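Long-range contacts in lambda phage protein with carbohydrate-binding module (Shewanella oneidensis, PDB 2A5Z), which is of unknown function but binds magnesium and has a jelly-roll fold with a carbohydrate-binding module, so it probably recognises carbohydrate: residues 98-102 against 231-236; 122-127 against 242-248; 158-162 against 173-179; 184-188 against 199-204. All blocks are in the same frame, centred on the assembly; numbering follows the deposited sequence.

Contact 1 of 4, residues 98-102 against 231-236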
# COMPACT_ATOMS: atom_id res chain seq x y z
N THR C 98 1.21 -29.63 2.48
CA THR C 98 2.65 -29.41 2.60
C THR C 98 2.99 -29.14 4.06
O THR C 98 2.41 -28.26 4.69
CB THR C 98 3.12 -28.20 1.74
OG1 THR C 98 2.71 -28.38 0.38
CG2 THR C 98 4.65 -28.04 1.79
N ALA C 99 3.94 -29.91 4.59
CA ALA C 99 4.41 -29.74 5.96
C ALA C 99 5.12 -28.41 6.12
O ALA C 99 5.84 -27.96 5.21
CB ALA C 99 5.33 -30.89 6.37
N ASN C 100 4.92 -27.78 7.27
CA ASN C 100 5.52 -26.48 7.61
C ASN C 100 4.94 -25.26 6.89
O ASN C 100 5.46 -24.14 7.04
CB ASN C 100 7.06 -26.52 7.51
CG ASN C 100 7.69 -27.46 8.52
OD1 ASN C 100 7.10 -27.76 9.57
ND2 ASN C 100 8.89 -27.93 8.22
N ALA C 101 3.86 -25.46 6.14
CA ALA C 101 3.12 -24.34 5.54
C ALA C 101 2.78 -23.33 6.63
O ALA C 101 2.43 -23.72 7.76
CB ALA C 101 1.86 -24.83 4.86
N SER C 102 2.91 -22.05 6.32
CA SER C 102 2.72 -21.01 7.32
C SER C 102 2.21 -19.70 6.74
O SER C 102 2.33 -19.44 5.54
CB SER C 102 4.04 -20.75 8.07
OG SER C 102 5.04 -20.23 7.20
N LYS C 231 3.30 -15.43 13.39
CA LYS C 231 3.43 -16.54 12.45
C LYS C 231 2.64 -17.74 12.96
O LYS C 231 2.80 -18.14 14.11
CB LYS C 231 4.91 -16.92 12.26
CG LYS C 231 5.14 -17.95 11.16
CD LYS C 231 6.61 -18.35 11.08
CE LYS C 231 6.81 -19.39 9.99
NZ LYS C 231 8.12 -20.08 10.09
N THR C 232 1.80 -18.30 12.11
CA THR C 232 1.09 -19.53 12.45
C THR C 232 1.40 -20.58 11.39
O THR C 232 1.53 -20.25 10.21
CB THR C 232 -0.43 -19.29 12.65
OG1 THR C 232 -1.00 -20.37 13.39
CG2 THR C 232 -1.17 -19.11 11.32
N GLN C 233 1.53 -21.82 11.83
CA GLN C 233 2.17 -22.87 11.03
C GLN C 233 1.59 -24.24 11.34
O GLN C 233 1.19 -24.52 12.48
CB GLN C 233 3.66 -22.89 11.34
CG GLN C 233 4.51 -23.73 10.39
CD GLN C 233 5.98 -23.47 10.57
OE1 GLN C 233 6.45 -23.29 11.69
NE2 GLN C 233 6.72 -23.42 9.46
N CYS C 234 1.58 -25.10 10.33
CA CYS C 234 1.22 -26.51 10.52
C CYS C 234 2.46 -27.37 10.33
O CYS C 234 3.13 -27.28 9.30
CB CYS C 234 0.12 -26.93 9.54
SG CYS C 234 -0.47 -28.62 9.85
N LYS C 235 2.77 -28.18 11.33
CA LYS C 235 3.98 -29.00 11.33
C LYS C 235 3.86 -30.28 10.51
O LYS C 235 4.86 -30.93 10.23
CB LYS C 235 4.39 -29.37 12.76
CG LYS C 235 4.96 -28.21 13.56
CD LYS C 235 5.52 -28.69 14.90
CE LYS C 235 4.41 -28.98 15.89
NZ LYS C 235 4.95 -29.55 17.15
N THR C 236 2.63 -30.64 10.14
CA THR C 236 2.38 -31.87 9.39
C THR C 236 1.87 -31.59 7.98
O THR C 236 1.50 -30.45 7.64
CB THR C 236 1.39 -32.82 10.11
OG1 THR C 236 0.07 -32.25 10.09
CG2 THR C 236 1.83 -33.08 11.56
O HOH W 1 7.28 -30.04 10.87
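Ser102 pairs with Gln233 as an antiparallel, non-hydrogen-bonded pair, and just before it residues 98-101 make a type II turn over the end of strand 230-234. The backbone bond beside this pair runs from Cys234 N to Ala101 O at 3.0 Å and is nearly straight. Asn100 N also lies 2.8 Å from Cys234 O, but the N-H points poorly, so that bond is weak.

The side chain of Gln233 adds a third link. Its CG stands anti to the backbone N (chi1 -168°) and the chain stays extended, which carries the amide past Ala101 O to Asn100. Gln233 NE2 then gives a straight bond to Asn100 O at 2.8 Å. The carbonyl oxygen lies in the plane of the Gln233 amide, while the donor is tilted out of the carbonyl plane of Asn100. On the way, Gln233 CG passes Ala101 O at 3.4 Å and Ser102 CB at 3.8 Å.

Lys231 reaches out fully extended on the same face. Lys231 CE rests against Ser102 OG at 3.4 Å. The polar ends of both side chains look to other residues: OG bonds to Thr73 OG1, and OG and NZ both bond to Gly144 O. Toward the turn, one water bridges Asn100 OD1 and Lys235 O, donating to both.

Strand 102-107 continues from here between strands 68-73 and 230-234. The contact is thus a type II turn, with the Gln233 amide adding a side-chain bond to it, that leads into the antiparallel pairing of strands 102-107 and 230-234 in the jelly roll.

Contact 2 of 4, residues 122-127 against 242-248. With MG (magnesium ion), chain F.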
# COMPACT_ATOMS: atom_id res chain seq x y z
N VAL C 122 -0.89 -8.12 18.91
CA VAL C 122 -1.62 -9.01 17.99
C VAL C 122 -2.97 -9.42 18.60
O VAL C 122 -3.03 -9.92 19.73
CB VAL C 122 -0.82 -10.31 17.66
CG1 VAL C 122 -1.63 -11.20 16.71
CG2 VAL C 122 0.52 -10.00 17.04
N TYR C 123 -4.04 -9.21 17.83
CA TYR C 123 -5.37 -9.65 18.20
C TYR C 123 -5.65 -10.90 17.38
O TYR C 123 -5.68 -10.84 16.14
CB TYR C 123 -6.41 -8.57 17.91
CG TYR C 123 -6.22 -7.30 18.73
CD1 TYR C 123 -7.12 -6.96 19.74
CD2 TYR C 123 -5.13 -6.46 18.51
CE1 TYR C 123 -6.95 -5.78 20.49
CE2 TYR C 123 -4.94 -5.29 19.26
CZ TYR C 123 -5.85 -4.97 20.26
OH TYR C 123 -5.67 -3.82 21.00
N PHE C 124 -5.85 -12.02 18.07
CA PHE C 124 -5.93 -13.32 17.41
C PHE C 124 -6.96 -14.24 18.04
O PHE C 124 -7.27 -14.12 19.23
CB PHE C 124 -4.55 -14.01 17.37
CG PHE C 124 -4.02 -14.43 18.72
CD1 PHE C 124 -4.24 -15.72 19.20
CD2 PHE C 124 -3.28 -13.54 19.50
CE1 PHE C 124 -3.75 -16.11 20.43
CE2 PHE C 124 -2.79 -13.93 20.75
CZ PHE C 124 -3.02 -15.22 21.21
N LYS C 125 -7.48 -15.17 17.23
CA LYS C 125 -8.49 -16.12 17.68
C LYS C 125 -7.98 -17.54 17.55
O LYS C 125 -7.51 -17.95 16.47
CB LYS C 125 -9.79 -15.96 16.87
CG LYS C 125 -10.97 -16.77 17.43
CD LYS C 125 -12.26 -16.56 16.64
CE LYS C 125 -13.43 -17.27 17.33
NZ LYS C 125 -14.70 -17.19 16.58
N THR C 126 -8.08 -18.30 18.63
CA THR C 126 -7.75 -19.71 18.59
C THR C 126 -8.70 -20.47 17.64
O THR C 126 -9.85 -20.06 17.47
CB THR C 126 -7.74 -20.34 19.99
OG1 THR C 126 -8.95 -20.02 20.68
CG2 THR C 126 -6.54 -19.82 20.78
N PRO C 127 -8.20 -21.54 17.00
CA PRO C 127 -9.05 -22.36 16.12
C PRO C 127 -10.17 -23.06 16.90
O PRO C 127 -10.13 -23.08 18.14
CB PRO C 127 -8.07 -23.38 15.53
CG PRO C 127 -6.92 -23.43 16.47
CD PRO C 127 -6.82 -22.05 17.06
N SER C 242 -7.26 -26.20 11.12
CA SER C 242 -7.33 -24.76 11.38
C SER C 242 -6.11 -24.31 12.18
O SER C 242 -5.68 -25.00 13.12
CB SER C 242 -8.61 -24.39 12.14
OG SER C 242 -9.76 -24.54 11.32
N LEU C 243 -5.56 -23.17 11.79
CA LEU C 243 -4.49 -22.51 12.54
C LEU C 243 -5.08 -21.29 13.24
O LEU C 243 -6.30 -21.15 13.30
CB LEU C 243 -3.31 -22.15 11.62
CG LEU C 243 -2.72 -23.32 10.79
CD1 LEU C 243 -1.49 -22.89 10.02
CD2 LEU C 243 -2.41 -24.54 11.66
N ILE C 244 -4.24 -20.41 13.76
CA ILE C 244 -4.75 -19.26 14.50
C ILE C 244 -5.17 -18.13 13.53
O ILE C 244 -4.44 -17.78 12.61
CB ILE C 244 -3.75 -18.84 15.63
CG1 ILE C 244 -3.84 -19.88 16.78
CG2 ILE C 244 -4.00 -17.41 16.11
CD1 ILE C 244 -2.90 -19.65 17.97
N SER C 245 -6.38 -17.60 13.73
CA SER C 245 -6.90 -16.50 12.91
C SER C 245 -6.35 -15.17 13.39
O SER C 245 -6.08 -15.01 14.57
CB SER C 245 -8.43 -16.46 12.96
OG SER C 245 -8.98 -17.71 12.56
N ILE C 246 -6.18 -14.21 12.48
CA ILE C 246 -5.67 -12.88 12.87
C ILE C 246 -6.63 -11.75 12.46
O ILE C 246 -7.10 -11.68 11.32
CB ILE C 246 -4.20 -12.63 12.42
CG1 ILE C 246 -3.68 -11.27 12.94
CG2 ILE C 246 -4.04 -12.81 10.89
CD1 ILE C 246 -2.16 -11.14 12.98
N ASP C 247 -6.91 -10.88 13.44
CA ASP C 247 -7.75 -9.71 13.28
C ASP C 247 -6.86 -8.48 13.00
O ASP C 247 -7.12 -7.72 12.09
CB ASP C 247 -8.55 -9.50 14.59
CG ASP C 247 -9.36 -8.20 14.62
OD1 ASP C 247 -9.74 -7.69 13.55
OD2 ASP C 247 -9.64 -7.69 15.72
N LEU C 248 -5.79 -8.33 13.78
CA LEU C 248 -5.10 -7.06 13.85
C LEU C 248 -3.69 -7.24 14.39
O LEU C 248 -3.47 -8.00 15.33
CB LEU C 248 -5.90 -6.11 14.77
CG LEU C 248 -5.41 -4.73 15.21
CD1 LEU C 248 -5.08 -3.85 14.02
CD2 LEU C 248 -6.47 -4.06 16.07
MG MG F . -9.07 -6.91 11.65
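Tyr123 O accepts two N-H groups from residues 242-248. The stronger bond runs from Asp247 N to Tyr123 O, 3.0 Å and nearly straight. Leu248 N gives a weak one at 3.4 Å to the same Tyr123 O. Two residues thus face one, which is a classic beta bulge in strand 245-254. Tyr123 N closes the pair with a 2.8 Å bond to Leu248 O. Past the bulge, Lys125 and Ser245 exchange two ordinary antiparallel bonds.

Leu248 lies alongside Tyr123 and points the same way. Its CD2 sits over one face of the tyrosine ring, 4.0 Å from the centroid and 27° off the normal, a CH-pi contact. The phenol OH bonds to Ala260 O of the second subunit.

Phe124 and Ile246 turn to the other face. The Phe124 ring is set between the backbone N and the carbonyl carbon (chi1 67°), which brings CD1 to 3.5 Å from Ile244 CG2. The other branch of Ile244 works separately: CG1 meets Pro127 CD. Pro127 CB packs on Ser242 CB and on Leu243 O. Across from Phe124, Ile246 CD1 touches Val122 CG1.

Asp247 chelates the magnesium ion through its backbone O and OD1, each 2.2 Å from the metal. Asp54, Phe88 and Gly89 complete the protein part of the site. The second carboxylate oxygen, OD2, bonds to His87 ND1 and forms a salt bridge with Arg259 of the second subunit. Asp247 thus joins the bulge, the metal and the subunit interface, and the bulge probably helps to present its carbonyl to the magnesium.

Contact 3 of 4, residues 158-162 against 173-179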
# COMPACT_ATOMS: atom_id res chain seq x y z
N GLY C 158 -2.90 -26.54 22.42
CA GLY C 158 -3.71 -25.64 23.23
C GLY C 158 -2.96 -24.90 24.32
O GLY C 158 -3.58 -24.30 25.20
N ASN C 159 -1.63 -24.94 24.26
CA ASN C 159 -0.77 -24.39 25.32
C ASN C 159 0.04 -23.18 24.87
O ASN C 159 0.76 -23.26 23.88
CB ASN C 159 0.18 -25.47 25.84
CG ASN C 159 -0.55 -26.61 26.54
OD1 ASN C 159 -1.45 -26.37 27.34
ND2 ASN C 159 -0.16 -27.84 26.23
N ALA C 160 -0.09 -22.08 25.61
CA ALA C 160 0.72 -20.89 25.39
C ALA C 160 1.82 -20.79 26.44
O ALA C 160 1.60 -21.13 27.61
CB ALA C 160 -0.14 -19.63 25.41
N PHE C 161 2.99 -20.31 26.03
CA PHE C 161 4.11 -20.13 26.94
C PHE C 161 5.13 -19.22 26.31
O PHE C 161 5.28 -19.19 25.08
CB PHE C 161 4.77 -21.48 27.30
CG PHE C 161 5.18 -22.31 26.11
CD1 PHE C 161 6.49 -22.27 25.63
CD2 PHE C 161 4.28 -23.16 25.49
CE1 PHE C 161 6.88 -23.04 24.53
CE2 PHE C 161 4.66 -23.94 24.39
CZ PHE C 161 5.97 -23.88 23.91
N GLY C 162 5.82 -18.46 27.15
CA GLY C 162 6.98 -17.70 26.72
C GLY C 162 8.14 -18.66 26.58
O GLY C 162 8.25 -19.64 27.32
N THR C 173 12.14 -21.86 28.62
CA THR C 173 10.70 -22.12 28.51
C THR C 173 9.99 -21.72 29.79
O THR C 173 10.31 -22.22 30.88
CB THR C 173 10.42 -23.62 28.19
OG1 THR C 173 11.08 -23.98 26.98
CG2 THR C 173 8.93 -23.90 28.04
N GLY C 174 9.02 -20.81 29.67
CA GLY C 174 8.20 -20.42 30.82
C GLY C 174 7.12 -21.44 31.13
O GLY C 174 7.01 -22.47 30.44
N SER C 175 6.34 -21.17 32.17
CA SER C 175 5.20 -22.01 32.51
C SER C 175 4.13 -21.85 31.44
O SER C 175 4.11 -20.86 30.71
CB SER C 175 4.63 -21.63 33.89
OG SER C 175 4.11 -20.31 33.87
N THR C 176 3.25 -22.84 31.31
CA THR C 176 2.26 -22.78 30.25
C THR C 176 0.92 -22.25 30.75
O THR C 176 0.55 -22.44 31.90
CB THR C 176 2.06 -24.14 29.54
OG1 THR C 176 1.34 -25.03 30.40
CG2 THR C 176 3.40 -24.75 29.14
N TYR C 177 0.22 -21.54 29.86
CA TYR C 177 -1.14 -21.15 30.10
C TYR C 177 -2.00 -21.92 29.09
O TYR C 177 -1.77 -21.82 27.89
CB TYR C 177 -1.30 -19.63 29.94
CG TYR C 177 -2.72 -19.15 30.17
CD1 TYR C 177 -3.16 -18.78 31.43
CD2 TYR C 177 -3.63 -19.11 29.11
CE1 TYR C 177 -4.47 -18.36 31.64
CE2 TYR C 177 -4.94 -18.70 29.31
CZ TYR C 177 -5.35 -18.32 30.57
OH TYR C 177 -6.66 -17.93 30.75
N ALA C 178 -2.97 -22.70 29.58
CA ALA C 178 -3.84 -23.47 28.68
C ALA C 178 -4.99 -22.62 28.12
O ALA C 178 -5.75 -22.00 28.86
CB ALA C 178 -4.35 -24.74 29.37
N LEU C 179 -5.08 -22.58 26.80
CA LEU C 179 -6.05 -21.74 26.10
C LEU C 179 -7.35 -22.47 25.83
O LEU C 179 -7.43 -23.68 25.98
CB LEU C 179 -5.46 -21.24 24.77
CG LEU C 179 -4.09 -20.55 24.79
CD1 LEU C 179 -3.56 -20.50 23.37
CD2 LEU C 179 -4.16 -19.15 25.41
O HOH W 2 -6.08 -26.13 26.26
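Phe161 holds its ring between its own backbone N and carbonyl carbon (chi1 54°), and Thr176 holds CG2 anti to its carbonyl carbon; these torsions lay the threonine methyl along Phe161 CB, with the two side chains side by side and pointing the same way. Thr176 CG2 lies 4.0 Å from Phe161 CB and also nears CD2. On the other ortho carbon, Phe161 CD1 meets Thr173 CG2 at 3.8 Å, the threonine crossing at a slant. At the root of the side chain, Phe161 CB lies 3.5 Å from Ser175 O.

The backbones join as an antiparallel hairpin. Ala160 and Tyr177 exchange two nearly straight bonds, of which Tyr177 N to Ala160 O is 2.7 Å. Leu179 N bonds to Gly158 O at one end. Gly174 N bonds to Gly162 O at the other. A water donates to Leu179 O and, at longer range, to Gly158 O.

Ala160 points to the opposite face from Asn159. Its CB meets Leu179 CD2 at 4.0 Å, and both residues also pack on Ile155 of strand 153-156. Tyr177 leads away toward Leu201 and Leu209. Tyr210 OH bonds to Ser175 O and Gly162 N.

The chemistry divides by face. Ala160 and Leu179 bring an apolar surface to neighbouring strands, while Phe161 lies with the threonines on a more exposed face. The main-chain bonds supply the directional hold.

Contact 4 of 4, residues 184-188 against 199-204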
# COMPACT_ATOMS: atom_id res chain seq x y z
N TRP C 184 -11.02 -15.21 21.49
CA TRP C 184 -10.20 -14.06 21.13
C TRP C 184 -9.25 -13.68 22.25
O TRP C 184 -9.66 -13.58 23.41
CB TRP C 184 -11.10 -12.87 20.78
CG TRP C 184 -11.71 -13.01 19.44
CD1 TRP C 184 -12.99 -13.43 19.15
CD2 TRP C 184 -11.08 -12.76 18.18
NE1 TRP C 184 -13.18 -13.44 17.79
CE2 TRP C 184 -12.03 -13.04 17.17
CE3 TRP C 184 -9.80 -12.32 17.81
CZ2 TRP C 184 -11.73 -12.90 15.80
CZ3 TRP C 184 -9.50 -12.19 16.45
CH2 TRP C 184 -10.47 -12.47 15.47
N TYR C 185 -7.98 -13.47 21.88
CA TYR C 185 -6.91 -13.16 22.82
C TYR C 185 -6.13 -11.96 22.29
O TYR C 185 -6.19 -11.66 21.10
CB TYR C 185 -5.94 -14.36 22.97
CG TYR C 185 -6.51 -15.55 23.70
CD1 TYR C 185 -6.63 -15.56 25.09
CD2 TYR C 185 -6.93 -16.68 23.00
CE1 TYR C 185 -7.16 -16.65 25.77
CE2 TYR C 185 -7.47 -17.80 23.67
CZ TYR C 185 -7.57 -17.77 25.06
OH TYR C 185 -8.09 -18.85 25.73
N ILE C 186 -5.40 -11.29 23.18
CA ILE C 186 -4.47 -10.23 22.77
C ILE C 186 -3.09 -10.59 23.32
O ILE C 186 -2.98 -11.09 24.44
CB ILE C 186 -4.93 -8.82 23.28
CG1 ILE C 186 -6.41 -8.58 23.00
CG2 ILE C 186 -4.05 -7.69 22.68
CD1 ILE C 186 -7.03 -7.42 23.75
N CYS C 187 -2.05 -10.40 22.51
CA CYS C 187 -0.68 -10.57 22.98
C CYS C 187 0.16 -9.34 22.65
O CYS C 187 0.15 -8.86 21.50
CB CYS C 187 -0.03 -11.83 22.41
SG CYS C 187 1.74 -12.00 22.82
N LYS C 188 0.86 -8.84 23.66
CA LYS C 188 1.87 -7.82 23.46
C LYS C 188 3.27 -8.40 23.67
O LYS C 188 3.54 -9.06 24.68
CB LYS C 188 1.61 -6.62 24.39
CG LYS C 188 2.61 -5.47 24.23
CD LYS C 188 2.00 -4.15 24.68
CE LYS C 188 1.58 -4.16 26.13
NZ LYS C 188 1.42 -2.77 26.62
N VAL C 199 6.61 -10.95 27.05
CA VAL C 199 5.33 -11.19 26.39
C VAL C 199 4.20 -11.22 27.40
O VAL C 199 4.35 -11.75 28.51
CB VAL C 199 5.28 -12.51 25.54
CG1 VAL C 199 6.04 -12.33 24.23
CG2 VAL C 199 5.79 -13.70 26.32
N THR C 200 3.07 -10.64 27.02
CA THR C 200 1.89 -10.64 27.87
C THR C 200 0.68 -11.06 27.06
O THR C 200 0.43 -10.51 25.99
CB THR C 200 1.64 -9.26 28.51
OG1 THR C 200 2.83 -8.86 29.20
CG2 THR C 200 0.49 -9.31 29.50
N LEU C 201 -0.04 -12.06 27.58
CA LEU C 201 -1.30 -12.50 26.99
C LEU C 201 -2.48 -11.94 27.79
O LEU C 201 -2.48 -11.96 29.02
CB LEU C 201 -1.35 -14.03 26.97
CG LEU C 201 -2.58 -14.74 26.42
CD1 LEU C 201 -2.62 -14.72 24.88
CD2 LEU C 201 -2.60 -16.17 26.97
N TYR C 202 -3.47 -11.41 27.07
CA TYR C 202 -4.66 -10.82 27.67
C TYR C 202 -5.91 -11.51 27.13
O TYR C 202 -5.89 -12.13 26.05
CB TYR C 202 -4.77 -9.33 27.34
CG TYR C 202 -3.53 -8.49 27.58
CD1 TYR C 202 -3.40 -7.72 28.74
CD2 TYR C 202 -2.50 -8.44 26.63
CE1 TYR C 202 -2.28 -6.91 28.96
CE2 TYR C 202 -1.36 -7.65 26.84
CZ TYR C 202 -1.26 -6.89 28.01
OH TYR C 202 -0.14 -6.12 28.22
N SER C 203 -7.00 -11.36 27.86
CA SER C 203 -8.32 -11.73 27.35
C SER C 203 -8.75 -10.67 26.33
O SER C 203 -8.09 -9.63 26.18
CB SER C 203 -9.32 -11.78 28.50
OG SER C 203 -9.63 -10.47 28.92
N ASP C 204 -9.87 -10.92 25.65
CA ASP C 204 -10.39 -9.97 24.65
C ASP C 204 -10.85 -8.63 25.25
O ASP C 204 -11.05 -7.66 24.52
CB ASP C 204 -11.53 -10.61 23.85
CG ASP C 204 -11.69 -9.98 22.47
OD1 ASP C 204 -10.72 -9.38 21.96
OD2 ASP C 204 -12.79 -10.12 21.88
O HOH W 3 -10.71 -13.78 25.84
O HOH W 4 -8.54 -10.07 20.44
O HOH W 5 4.42 -7.35 27.31
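Tyr202 meets residues of strand 184-191 along much of its length. Tyr202 CB lies 4.1 Å from Ile186 CB. The ring is placed anti to the carbonyl carbon (chi1 -49°), and Tyr202 CD2 then comes to 3.5 Å from Ile186 O. Next, CE2 meets Lys188 CB, which lies in the ring plane at the edge. At the tip, Tyr202 OH is 3.3 Å from Lys188 CE. The lysine chain is bent at chi3 (60°) and crosses the tyrosine. Its NZ bonds to Val262 O of the second subunit. Thr200 CG2 covers part of one ring face, offset toward the rim.

Strands 184-191 and 197-203 form a beta hairpin in the six-stranded antiparallel sheet of the jelly roll, where 184-191 also borders strand 119-125. Ile186 and Tyr202 exchange backbone bonds, as do Lys188 and Thr200. The bond from Tyr202 N to Ile186 O is 2.7 Å. The return bond from Ile186 N to Tyr202 O is 3.0 Å.

On the other face Leu201 CD1 touches Tyr185 CB at 3.8 Å. Tyr202 O lies at the edge of the Tyr185 ring, in its plane. The phenol OH of Tyr185 bonds to Ser180 N.

Asp204 runs beside Trp184, its carboxylate 23° from the indole plane. Asp204 CG lies 3.4 Å from Trp184 CB. One water donates to Asp204 OD1 and Tyr185 O. Asp204 OD2 bonds to His87 NE2, and the His87 ring stacks on Trp184. Trp184 NE1 in turn bonds to Glu84 OE1.

How the contacts relate
From the N terminus, residues 98-102 come first and 122-127 second. Contact 3 then closes a short hairpin at 173-179, and contact 4 closes the next one at 199-204. Both hairpins lie within the longer spans of contacts 1 and 2. Contact 1 closes at 231-236 and contact 2 at 242-248, so these two cross. Contacts 1 and 2 touch where Thr232 meets Leu243 and Ile244. Contacts 2 and 4 belong to the six-stranded sheet, joined through strands 119-125 and 184-191. Contacts 1 and 3 reach the other large sheet. Leu179 of contact 3 packs on Leu201 of contact 4 and on Thr126 of contact 2, linking the two sheets.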